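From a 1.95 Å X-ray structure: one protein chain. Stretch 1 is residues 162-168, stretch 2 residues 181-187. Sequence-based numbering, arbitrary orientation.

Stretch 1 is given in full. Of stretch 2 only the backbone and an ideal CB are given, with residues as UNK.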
# COMPACT_ATOMS: atom_id res chain seq x y z
N LEU A 162 10.97 -9.68 -29.29
CA LEU A 162 11.51 -9.24 -30.57
C LEU A 162 10.59 -8.17 -31.18
O LEU A 162 10.02 -8.36 -32.26
CB LEU A 162 11.68 -10.43 -31.52
CG LEU A 162 12.79 -10.38 -32.59
CD1 LEU A 162 14.08 -11.01 -32.07
CD2 LEU A 162 12.33 -11.07 -33.87
N VAL A 163 10.44 -7.05 -30.47
CA VAL A 163 9.62 -5.92 -30.93
C VAL A 163 10.43 -4.62 -31.10
O VAL A 163 11.65 -4.63 -30.92
CB VAL A 163 8.37 -5.67 -30.03
CG1 VAL A 163 7.42 -6.87 -30.07
CG2 VAL A 163 8.78 -5.35 -28.59
N ARG A 164 9.74 -3.53 -31.44
CA ARG A 164 10.38 -2.23 -31.70
C ARG A 164 9.95 -1.21 -30.65
O ARG A 164 8.80 -1.22 -30.21
CB ARG A 164 10.03 -1.74 -33.12
CG ARG A 164 10.25 -0.24 -33.38
CD ARG A 164 11.70 0.10 -33.69
NE ARG A 164 12.05 -0.22 -35.08
CZ ARG A 164 12.94 -1.14 -35.45
NH1 ARG A 164 13.61 -1.84 -34.53
NH2 ARG A 164 13.17 -1.36 -36.74
N ILE A 165 10.90 -0.35 -30.25
CA ILE A 165 10.63 0.71 -29.27
C ILE A 165 11.03 2.09 -29.83
O ILE A 165 12.03 2.15 -30.42
CB ILE A 165 11.30 0.42 -27.88
CG1 ILE A 165 10.26 -0.15 -26.89
CG2 ILE A 165 11.88 1.64 -27.18
CD1 ILE A 165 9.97 -1.64 -27.04
N ARG A 166 10.18 3.10 -29.45
CA ARG A 166 10.45 4.50 -29.74
C ARG A 166 10.24 5.33 -28.47
O ARG A 166 9.18 5.25 -27.84
CB ARG A 166 9.55 5.02 -30.87
CG ARG A 166 9.61 6.55 -31.10
CD ARG A 166 9.11 6.81 -32.76
NE ARG A 166 7.48 6.44 -32.62
CZ ARG A 166 6.62 7.21 -32.05
NH1 ARG A 166 7.06 8.14 -31.20
NH2 ARG A 166 5.11 6.76 -31.87
N GLN A 167 11.26 6.11 -28.10
CA GLN A 167 11.19 6.99 -26.93
C GLN A 167 10.23 8.16 -27.17
O GLN A 167 10.25 8.78 -28.25
CB GLN A 167 12.58 7.53 -26.57
CG GLN A 167 12.71 7.99 -25.13
CD GLN A 167 13.81 9.02 -24.93
OE1 GLN A 167 14.23 9.70 -25.87
NE2 GLN A 167 14.27 9.15 -23.69
N THR A 168 9.39 8.45 -26.18
CA THR A 168 8.36 9.50 -26.29
C THR A 168 8.45 10.52 -25.14
O THR A 168 7.53 11.32 -24.95
CB THR A 168 6.92 8.91 -26.35
OG1 THR A 168 6.62 8.23 -25.11
CG2 THR A 168 6.77 7.93 -27.52
N UNK A 181 13.25 2.82 -33.19
CA UNK A 181 14.68 3.39 -33.06
C UNK A 181 15.61 2.34 -32.36
O UNK A 181 16.80 2.19 -32.75
CB UNK A 181 14.68 4.69 -32.25
N UNK A 182 15.07 1.62 -31.35
CA UNK A 182 15.79 0.50 -30.70
C UNK A 182 14.94 -0.78 -30.70
O UNK A 182 13.71 -0.71 -30.65
CB UNK A 182 16.17 0.87 -29.26
N UNK A 183 15.59 -1.94 -30.73
CA UNK A 183 14.89 -3.23 -30.68
C UNK A 183 14.78 -3.74 -29.25
O UNK A 183 15.70 -3.56 -28.45
CB UNK A 183 15.61 -4.26 -31.55
N UNK A 184 13.67 -4.41 -28.94
CA UNK A 184 13.46 -4.98 -27.60
C UNK A 184 13.18 -6.48 -27.64
O UNK A 184 12.35 -6.94 -28.43
CB UNK A 184 12.30 -4.26 -26.90
N UNK A 185 13.89 -7.23 -26.79
CA UNK A 185 13.71 -8.68 -26.71
C UNK A 185 12.82 -9.05 -25.54
O UNK A 185 13.29 -9.20 -24.41
CB UNK A 185 15.06 -9.39 -26.58
N UNK A 186 11.52 -9.23 -25.82
CA UNK A 186 10.50 -9.40 -24.78
C UNK A 186 10.63 -10.67 -23.93
O UNK A 186 10.17 -10.71 -22.79
CB UNK A 186 9.12 -9.39 -25.44
N UNK A 187 11.27 -11.70 -24.49
CA UNK A 187 11.56 -12.92 -23.73
C UNK A 187 12.53 -12.66 -22.57
O UNK A 187 12.58 -13.44 -21.62
CB UNK A 187 12.14 -13.99 -24.66

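The two stretches run antiparallel, and residues 163-165 pair with 182-184 by backbone hydrogen bonds, so side chains 182-184 alternate between the sheet face of Val 163 and Ile 165 and that of Arg 164.

At position 181 the CA-to-CB bond points sideways, and the ideal CB lies 4.1 Å from Ile 165 O and 4.9 Å from Arg 166 CA. Its N already donates to Ile 165 O at 3.1 Å, and the neighbourhood offers mainly backbone, so a small or medium side chain, polar or apolar, would suit. The residue is Thr 181. Its methyl CG2 approaches Arg 166 CA at 3.9 Å and Gln 167 N at 4.2 Å.

Position 182 forms a hydrogen-bonded pair with Ile 165: its N donates to Ile 165 O at 3.2 Å, and Ile 165 N donates to its O at 2.9 Å. CB lies on the face of Ile 165, but the nearest atom of stretch 1 is Ile 165 O, 4.5 Å away, so many residues would fit, including aromatic and beta-branched ones. His 182 is found, its ring leading away from stretch 1.

Position 183 turns to the face of Arg 164. The ideal CB is 4.3 Å from Arg 164 NH1; an acidic side chain could answer the charge, while a short polar or beta-branched one could lie beside the guanidinium. Thr 183 takes the second course: CG2 sits at the guanidinium edge, 3.4 Å from Arg 164 NH1, while OG1 is hydrogen-bonded elsewhere in the structure.

Position 184 is the most restricted. Its backbone exchanges two 2.8 Å hydrogen bonds with Val 163, N to Val 163 O and O from Val 163 N. The ideal CB already stands 3.5 Å from Ile 165 CD1 and 4.1 Å from Val 163 CG2, which favours a small apolar side chain. Ala 184 supplies a single methyl that packs against both.

At position 185 CB points away, leaving a wide choice with polar residues natural; in Asp 185 the carboxylate end comes nearer, with OD2 4.3 Å from Leu 162 CD1.

Position 186 points toward stretch 1, with CB 5.1 Å from Val 163 CG2, so a medium or large apolar side chain could reach that methyl. Leu 186 does, its CG 3.8 Å from Val 163 CG2.

Position 187 meets nothing of stretch 1 and could be almost anything; it is Ser 187.

Stretch 2 181-187: THTADLS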
# COMPACT_ATOMS: atom_id res chain seq x y z
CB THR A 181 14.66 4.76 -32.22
OG1 THR A 181 15.99 5.41 -32.28
CG2 THR A 181 14.23 4.57 -30.71
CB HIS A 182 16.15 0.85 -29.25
CG HIS A 182 17.27 1.84 -29.13
ND1 HIS A 182 17.11 3.19 -29.36
CD2 HIS A 182 18.56 1.67 -28.76
CE1 HIS A 182 18.26 3.81 -29.15
NE2 HIS A 182 19.16 2.91 -28.79
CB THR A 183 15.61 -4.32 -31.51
OG1 THR A 183 16.84 -4.67 -30.87
CG2 THR A 183 15.87 -3.86 -32.95
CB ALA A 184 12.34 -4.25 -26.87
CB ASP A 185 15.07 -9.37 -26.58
CG ASP A 185 14.99 -10.86 -26.87
OD1 ASP A 185 15.73 -11.64 -26.23
OD2 ASP A 185 14.19 -11.25 -27.74
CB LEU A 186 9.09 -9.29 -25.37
CG LEU A 186 8.61 -7.89 -25.79
CD1 LEU A 186 7.17 -7.95 -26.25
CD2 LEU A 186 8.76 -6.87 -24.66
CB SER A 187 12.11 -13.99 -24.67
OG SER A 187 13.14 -13.47 -25.48
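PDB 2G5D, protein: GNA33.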